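Local coordinates for flagellar hook-associated protein 2 (Bdellovibrio bacteriovorus, PDB 6KTY) that probably caps the growing tip of the flagellar filament, assisting flagellin polymerisation there and keeping exported subunits from leaking away, at residues A[41-45]-A[116-122]; A[73-78]-A[90-96]. All blocks are in the same frame, centred on the assembly; numbering follows the deposited sequence.

Contact 1. Residues A[41-45]-A[116-122]; sequences AQKPA and LVSGLST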
ATOM      1  N   ALA A  41     -12.271  12.615  -2.678  1.00 27.70           N
ATOM      2  CA  ALA A  41     -13.623  13.167  -2.798  1.00 28.15           C
ATOM      3  C   ALA A  41     -14.466  12.266  -3.733  1.00 27.09           C
ATOM      4  O   ALA A  41     -13.934  11.735  -4.697  1.00 26.22           O
ATOM      5  CB  ALA A  41     -13.557  14.583  -3.324  1.00 27.72           C
ATOM      6  N   GLN A  42     -15.752  12.092  -3.415  1.00 27.01           N
ATOM      7  CA  GLN A  42     -16.617  11.126  -4.102  1.00 27.07           C
ATOM      8  C   GLN A  42     -17.759  11.868  -4.804  1.00 27.34           C
ATOM      9  O   GLN A  42     -18.363  12.783  -4.211  1.00 26.34           O
ATOM     10  CB  GLN A  42     -17.223  10.127  -3.119  1.00 27.00           C
ATOM     11  CG  GLN A  42     -16.269   9.457  -2.190  1.00 30.15           C
ATOM     12  CD  GLN A  42     -15.500   8.333  -2.866  1.00 31.21           C
ATOM     13  OE1 GLN A  42     -16.090   7.404  -3.388  1.00 31.54           O
ATOM     14  NE2 GLN A  42     -14.190   8.419  -2.850  1.00 31.47           N
ATOM     15  N   LYS A  43     -18.027  11.463  -6.052  1.00 27.98           N
ATOM     16  CA  LYS A  43     -19.196  11.898  -6.808  1.00 27.91           C
ATOM     17  C   LYS A  43     -20.439  11.195  -6.299  1.00 24.92           C
ATOM     18  O   LYS A  43     -20.369  10.024  -5.959  1.00 24.35           O
ATOM     19  CB  LYS A  43     -19.047  11.537  -8.288  1.00 27.71           C
ATOM     20  CG  LYS A  43     -17.895  12.180  -8.995  1.00 33.27           C
ATOM     21  CD  LYS A  43     -17.745  11.536 -10.387  1.00 36.79           C
ATOM     22  CE  LYS A  43     -16.297  11.528 -10.874  1.00 43.24           C
ATOM     23  NZ  LYS A  43     -15.688  10.139 -10.766  1.00 45.61           N
ATOM     24  N   PRO A  44     -21.593  11.886  -6.296  1.00 23.85           N
ATOM     25  CA  PRO A  44     -22.838  11.163  -6.015  1.00 24.45           C
ATOM     26  C   PRO A  44     -23.089  10.234  -7.212  1.00 23.33           C
ATOM     27  O   PRO A  44     -22.733  10.603  -8.341  1.00 22.18           O
ATOM     28  CB  PRO A  44     -23.884  12.276  -5.968  1.00 25.10           C
ATOM     29  CG  PRO A  44     -23.338  13.299  -6.926  1.00 23.88           C
ATOM     30  CD  PRO A  44     -21.859  13.214  -6.868  1.00 23.44           C
ATOM     31  N   ALA A  45     -23.691   9.078  -6.989  1.00 22.58           N
ATOM     32  CA  ALA A  45     -23.918   8.127  -8.081  1.00 22.58           C
ATOM     33  C   ALA A  45     -24.943   7.086  -7.767  1.00 22.86           C
ATOM     34  O   ALA A  45     -25.263   6.850  -6.589  1.00 24.10           O
ATOM     35  CB  ALA A  45     -22.561   7.453  -8.511  1.00 22.57           C
ATOM     36  N   LEU A 116     -25.005   2.998 -14.885  1.00 22.34           N
ATOM     37  CA  LEU A 116     -24.345   3.771 -13.833  1.00 22.16           C
ATOM     38  C   LEU A 116     -24.551   5.247 -14.132  1.00 22.50           C
ATOM     39  O   LEU A 116     -24.188   5.723 -15.223  1.00 21.46           O
ATOM     40  CB  LEU A 116     -22.842   3.446 -13.807  1.00 23.67           C
ATOM     41  CG  LEU A 116     -21.908   4.379 -12.986  1.00 26.42           C
ATOM     42  CD1 LEU A 116     -22.209   4.222 -11.498  1.00 26.28           C
ATOM     43  CD2 LEU A 116     -20.411   4.070 -13.243  1.00 31.52           C
ATOM     44  N   VAL A 117     -25.101   5.990 -13.187  1.00 22.46           N
ATOM     45  CA  VAL A 117     -25.312   7.429 -13.407  1.00 22.02           C
ATOM     46  C   VAL A 117     -24.543   8.165 -12.276  1.00 22.99           C
ATOM     47  O   VAL A 117     -24.768   7.893 -11.104  1.00 23.70           O
ATOM     48  CB  VAL A 117     -26.798   7.759 -13.381  1.00 21.59           C
ATOM     49  CG1 VAL A 117     -27.053   9.245 -13.555  1.00 22.20           C
ATOM     50  CG2 VAL A 117     -27.577   6.934 -14.454  1.00 22.13           C
ATOM     51  N   SER A 118     -23.662   9.088 -12.626  1.00 23.67           N
ATOM     52  CA  SER A 118     -22.871   9.789 -11.621  1.00 25.35           C
ATOM     53  C   SER A 118     -22.909  11.302 -11.833  1.00 27.28           C
ATOM     54  O   SER A 118     -23.003  11.767 -12.969  1.00 28.14           O
ATOM     55  CB  SER A 118     -21.467   9.236 -11.638  1.00 26.18           C
ATOM     56  OG  SER A 118     -20.804   9.706 -12.806  1.00 31.03           O
ATOM     57  N   GLY A 119     -22.881  12.064 -10.735  1.00 27.32           N
ATOM     58  CA  GLY A 119     -22.736  13.518 -10.801  1.00 29.12           C
ATOM     59  C   GLY A 119     -21.390  13.827 -11.402  1.00 29.49           C
ATOM     60  O   GLY A 119     -20.521  12.955 -11.468  1.00 30.55           O
ATOM     61  N   LEU A 120     -21.196  15.053 -11.853  1.00 30.59           N
ATOM     62  CA  LEU A 120     -19.907  15.448 -12.420  1.00 31.71           C
ATOM     63  C   LEU A 120     -18.992  16.037 -11.349  1.00 32.16           C
ATOM     64  O   LEU A 120     -17.800  16.150 -11.574  1.00 33.26           O
ATOM     65  CB  LEU A 120     -20.094  16.448 -13.557  1.00 33.91           C
ATOM     66  CG  LEU A 120     -20.758  15.880 -14.820  1.00 37.29           C
ATOM     67  CD1 LEU A 120     -21.168  17.015 -15.773  1.00 41.45           C
ATOM     68  CD2 LEU A 120     -19.803  14.901 -15.514  1.00 39.17           C
ATOM     69  N   SER A 121     -19.551  16.426 -10.189  1.00 31.31           N
ATOM     70  CA  SER A 121     -18.766  17.071  -9.119  1.00 31.58           C
ATOM     71  C   SER A 121     -18.760  16.245  -7.867  1.00 30.24           C
ATOM     72  O   SER A 121     -19.748  15.599  -7.520  1.00 29.27           O
ATOM     73  CB  SER A 121     -19.338  18.440  -8.756  1.00 33.11           C
ATOM     74  OG  SER A 121     -19.301  19.300  -9.877  1.00 32.94           O
ATOM     75  N   THR A 122     -17.639  16.326  -7.172  1.00 30.55           N
ATOM     76  CA  THR A 122     -17.442  15.662  -5.895  1.00 29.73           C
ATOM     77  C   THR A 122     -17.780  16.651  -4.777  1.00 31.46           C
ATOM     78  O   THR A 122     -18.012  17.830  -5.040  1.00 30.15           O
ATOM     79  CB  THR A 122     -15.971  15.240  -5.764  1.00 30.03           C
ATOM     80  OG1 THR A 122     -15.159  16.407  -5.782  1.00 29.67           O
ATOM     81  CG2 THR A 122     -15.526  14.276  -6.934  1.00 26.96           C
TER

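Contact 2. Residues A[73-78]-A[90-96]; sequences KEVYIN and QINAANV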
ATOM      1  N   LYS A  73     -34.434  17.750 -11.458  1.00 42.06           N
ATOM      2  CA  LYS A  73     -34.293  17.500 -12.884  1.00 43.38           C
ATOM      3  C   LYS A  73     -35.030  16.214 -13.230  1.00 43.95           C
ATOM      4  O   LYS A  73     -34.893  15.201 -12.550  1.00 42.47           O
ATOM      5  CB  LYS A  73     -32.817  17.425 -13.299  1.00 41.42           C
ATOM      6  CG  LYS A  73     -31.973  18.632 -12.894  1.00 42.26           C
ATOM      7  CD  LYS A  73     -32.304  19.874 -13.693  1.00 46.43           C
ATOM      8  CE  LYS A  73     -31.403  21.032 -13.333  1.00 47.28           C
ATOM      9  NZ  LYS A  73     -31.959  22.325 -13.824  1.00 52.03           N
ATOM     10  N   GLU A  74     -35.863  16.273 -14.259  1.00 47.61           N
ATOM     11  CA  GLU A  74     -36.609  15.107 -14.698  1.00 48.50           C
ATOM     12  C   GLU A  74     -36.234  14.832 -16.129  1.00 47.97           C
ATOM     13  O   GLU A  74     -36.570  15.643 -16.986  1.00 51.62           O
ATOM     14  CB  GLU A  74     -38.117  15.346 -14.558  1.00 51.87           C
ATOM     15  CG  GLU A  74     -38.586  15.318 -13.095  1.00 55.46           C
ATOM     16  CD  GLU A  74     -40.089  15.495 -12.921  1.00 63.65           C
ATOM     17  OE1 GLU A  74     -40.868  15.019 -13.790  1.00 67.74           O
ATOM     18  OE2 GLU A  74     -40.499  16.098 -11.897  1.00 68.01           O
ATOM     19  N   VAL A  75     -35.573  13.689 -16.377  1.00 44.41           N
ATOM     20  CA  VAL A  75     -35.118  13.300 -17.718  1.00 43.83           C
ATOM     21  C   VAL A  75     -36.156  12.374 -18.360  1.00 44.65           C
ATOM     22  O   VAL A  75     -36.501  11.337 -17.805  1.00 41.70           O
ATOM     23  CB  VAL A  75     -33.733  12.597 -17.666  1.00 41.19           C
ATOM     24  CG1 VAL A  75     -33.390  11.927 -19.003  1.00 42.18           C
ATOM     25  CG2 VAL A  75     -32.635  13.608 -17.279  1.00 40.00           C
ATOM     26  N   TYR A  76     -36.650  12.791 -19.520  1.00 47.88           N
ATOM     27  CA  TYR A  76     -37.754  12.119 -20.207  1.00 50.24           C
ATOM     28  C   TYR A  76     -37.259  10.932 -21.022  1.00 47.93           C
ATOM     29  O   TYR A  76     -36.453  11.089 -21.949  1.00 47.81           O
ATOM     30  CB  TYR A  76     -38.474  13.092 -21.137  1.00 54.29           C
ATOM     31  CG  TYR A  76     -38.935  14.383 -20.472  1.00 60.19           C
ATOM     32  CD1 TYR A  76     -39.617  14.365 -19.245  1.00 63.56           C
ATOM     33  CD2 TYR A  76     -38.679  15.629 -21.059  1.00 64.59           C
ATOM     34  CE1 TYR A  76     -40.038  15.551 -18.627  1.00 65.69           C
ATOM     35  CE2 TYR A  76     -39.093  16.807 -20.452  1.00 67.25           C
ATOM     36  CZ  TYR A  76     -39.776  16.764 -19.241  1.00 68.81           C
ATOM     37  OH  TYR A  76     -40.200  17.937 -18.645  1.00 70.74           O
ATOM     38  N   ILE A  77     -37.788   9.754 -20.710  1.00 46.77           N
ATOM     39  CA  ILE A  77     -37.416   8.536 -21.423  1.00 44.45           C
ATOM     40  C   ILE A  77     -38.473   8.177 -22.472  1.00 47.20           C
ATOM     41  O   ILE A  77     -39.624   7.855 -22.175  1.00 46.76           O
ATOM     42  CB  ILE A  77     -37.153   7.406 -20.457  1.00 42.61           C
ATOM     43  CG1 ILE A  77     -35.992   7.818 -19.528  1.00 40.55           C
ATOM     44  CG2 ILE A  77     -36.825   6.112 -21.218  1.00 39.54           C
ATOM     45  CD1 ILE A  77     -34.760   8.298 -20.293  1.00 41.04           C
ATOM     46  N   ASN A  78     -38.038   8.290 -23.714  1.00 48.32           N
ATOM     47  CA  ASN A  78     -38.851   8.029 -24.852  1.00 51.38           C
ATOM     48  C   ASN A  78     -38.823   6.527 -25.173  1.00 50.69           C
ATOM     49  O   ASN A  78     -37.762   5.937 -25.350  1.00 47.50           O
ATOM     50  CB  ASN A  78     -38.322   8.873 -25.992  1.00 53.55           C
ATOM     51  CG  ASN A  78     -39.116   8.722 -27.220  1.00 55.64           C
ATOM     52  OD1 ASN A  78     -39.715   7.675 -27.451  1.00 59.68           O
ATOM     53  ND2 ASN A  78     -39.123   9.747 -28.042  1.00 56.78           N
ATOM     54  N   GLN A  90     -29.792   9.361 -23.628  1.00 33.32           N
ATOM     55  CA  GLN A  90     -30.774  10.437 -23.331  1.00 35.25           C
ATOM     56  C   GLN A  90     -30.407  11.192 -22.038  1.00 34.17           C
ATOM     57  O   GLN A  90     -30.557  12.403 -21.953  1.00 34.33           O
ATOM     58  CB  GLN A  90     -32.202   9.862 -23.200  1.00 36.65           C
ATOM     59  CG  GLN A  90     -32.785   9.290 -24.509  1.00 39.65           C
ATOM     60  CD  GLN A  90     -34.238   8.740 -24.394  1.00 44.57           C
ATOM     61  OE1 GLN A  90     -35.205   9.510 -24.249  1.00 46.34           O
ATOM     62  NE2 GLN A  90     -34.396   7.412 -24.547  1.00 43.31           N
ATOM     63  N   ILE A  91     -29.923  10.471 -21.026  1.00 32.15           N
ATOM     64  CA  ILE A  91     -29.410  11.122 -19.807  1.00 31.18           C
ATOM     65  C   ILE A  91     -28.229  11.984 -20.201  1.00 31.82           C
ATOM     66  O   ILE A  91     -28.207  13.151 -19.853  1.00 33.27           O
ATOM     67  CB  ILE A  91     -29.037  10.148 -18.669  1.00 29.04           C
ATOM     68  CG1 ILE A  91     -30.287   9.438 -18.121  1.00 29.73           C
ATOM     69  CG2 ILE A  91     -28.346  10.862 -17.530  1.00 28.66           C
ATOM     70  CD1 ILE A  91     -30.000   8.181 -17.210  1.00 26.05           C
ATOM     71  N   ASN A  92     -27.278  11.467 -20.977  1.00 31.28           N
ATOM     72  CA  ASN A  92     -26.146  12.314 -21.337  1.00 32.30           C
ATOM     73  C   ASN A  92     -26.607  13.534 -22.174  1.00 35.45           C
ATOM     74  O   ASN A  92     -26.160  14.652 -21.931  1.00 36.31           O
ATOM     75  CB  ASN A  92     -25.058  11.528 -22.065  1.00 32.68           C
ATOM     76  CG  ASN A  92     -24.324  10.560 -21.145  1.00 32.26           C
ATOM     77  OD1 ASN A  92     -24.191  10.817 -19.936  1.00 29.69           O
ATOM     78  ND2 ASN A  92     -23.861   9.424 -21.703  1.00 30.17           N
ATOM     79  N   ALA A  93     -27.530  13.331 -23.120  1.00 35.61           N
ATOM     80  CA  ALA A  93     -27.945  14.428 -24.011  1.00 39.15           C
ATOM     81  C   ALA A  93     -28.771  15.472 -23.264  1.00 40.35           C
ATOM     82  O   ALA A  93     -28.848  16.597 -23.699  1.00 42.68           O
ATOM     83  CB  ALA A  93     -28.728  13.903 -25.207  1.00 39.79           C
ATOM     84  N   ALA A  94     -29.392  15.098 -22.148  1.00 38.72           N
ATOM     85  CA  ALA A  94     -30.170  16.044 -21.352  1.00 39.97           C
ATOM     86  C   ALA A  94     -29.312  17.159 -20.750  1.00 41.60           C
ATOM     87  O   ALA A  94     -29.829  18.218 -20.410  1.00 43.77           O
ATOM     88  CB  ALA A  94     -30.895  15.304 -20.245  1.00 37.84           C
ATOM     89  N   ASN A  95     -28.019  16.901 -20.532  1.00 40.45           N
ATOM     90  CA  ASN A  95     -27.121  17.935 -20.007  1.00 41.07           C
ATOM     91  C   ASN A  95     -27.579  18.466 -18.620  1.00 39.78           C
ATOM     92  O   ASN A  95     -27.643  19.656 -18.401  1.00 40.59           O
ATOM     93  CB  ASN A  95     -26.973  19.076 -21.037  1.00 44.68           C
ATOM     94  CG  ASN A  95     -25.660  19.862 -20.872  1.00 47.21           C
ATOM     95  OD1 ASN A  95     -24.589  19.274 -20.740  1.00 50.47           O
ATOM     96  ND2 ASN A  95     -25.747  21.175 -20.864  1.00 44.91           N
ATOM     97  N   VAL A  96     -27.917  17.568 -17.705  1.00 37.47           N
ATOM     98  CA  VAL A  96     -28.430  17.979 -16.393  1.00 38.32           C
ATOM     99  C   VAL A  96     -27.402  17.776 -15.251  1.00 36.34           C
ATOM    100  O   VAL A  96     -27.780  17.624 -14.088  1.00 36.45           O
ATOM    101  CB  VAL A  96     -29.781  17.269 -16.087  1.00 38.30           C
ATOM    102  CG1 VAL A  96     -30.831  17.755 -17.078  1.00 42.53           C
ATOM    103  CG2 VAL A  96     -29.630  15.757 -16.132  1.00 36.42           C
TER

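Contact 1. Residues A[41-45]-A[116-122]
Pro44 O takes a nearly straight hydrogen bond from Gly119 N at 2.8 Å (166° at the hydrogen), the donor tilted 23° from the carbonyl plane, and Ser118 CA adds a CA-H...O contact to the same oxygen. In this fragment of the flagellar cap protein FliD, the linker leads from the five-stranded sheet of strand 32-39 into the four-stranded antiparallel one: Ala45 and Ser118 form a non-hydrogen-bonded pair, their CB atoms 3.8 Å apart on one face, which Phe160 and Asp158 of the second subunit also touch. Ala45 CA makes a bent CA-H...O contact with Val117 O, 3.1 Å away. The proline ring lies against the backbone of Gly119, which has no side chain to keep it off, and Pro44 CD rests 3.3 Å from Ser121 O. Lys43 sends its methylenes past Gly119 O, CD at 3.3 Å, and carries NZ on to a salt bridge with Asp158 of the second subunit. Thr122 holds OG1 between its own N and carbonyl carbon (chi1 62°), where it bonds Pro165 O, while CG2 lies 3.8 Å from Lys43 CG. At the far end the fit is tightest, with Ala41 CB 3.5 Å from Thr122 CB.

Contact 2. Residues A[73-78]-A[90-96]
From strand 71-77, Val75 presses both methyls against helix 84-94 and the turn after it, and this is the tight part of the contact. CG1, anti to the backbone N at chi1 168°, meets Ile91 CG1 at 4.1 Å, the two side chains crossing at about a right angle; CG2 reaches Ala94 CB at 3.8 Å and Val96 CG2 at 3.9 Å. The motif is a strand and the following helix folded back on each other: strand 73-77 and helix 90-94 run at 133°, their axes 8.5 Å apart. Ile91 also packs on Leu98, Ala100, Leu115 and Val117, which puts the helix between the three-stranded sheet and the four-stranded one.

The loose end is where Asn95 leaves the helix with positive phi and the chain brings Val96 round to the strand; there Lys73 meets it with its methylenes, CG 4.1 Å from Val96 CB, the two side chains sliding past each other in opposite directions. The other end also nears solvent but is closed by a bond. Gln90, extended beyond CG, takes the N-H of Asn78 on a lone pair of OE1, in the carbonyl plane, with N 3.1 Å from OE1 and 170° at the hydrogen. Alongside, Ile77 CD1 comes within 4.2 Å of Gln90 CD. The same OE1 lies 3.1 Å from Tyr76 O, an acceptor facing an acceptor, so the bond to Asn78 probably pays for some local repulsion. Aliphatic packing, which is not directional, makes up the middle of the contact, so the one directional interaction across it is the amide bond from Gln90 to the backbone at the strand's end.

Overall arrangement
Contact 1 lies near the centre of the chain and is almost wholly buried, whereas contact 2 sits about 17 Å from that centre, between centres, and is partly open. They are nested: the chain runs from 41-45 out through the strand and helix of contact 2 before returning to 116-122. Contact 1 works mainly through backbone atoms, joining the linker to a sheet, and a second subunit takes part in its surroundings; contact 2 rests on aliphatic side chains plus one side-chain-to-backbone bond, with no other chain of the assembly touching it. Their meeting point is Val117, whose CG2 lies 3.9 Å from Ile91 CD1, so the helix and the linker are held by the same strand 113-119.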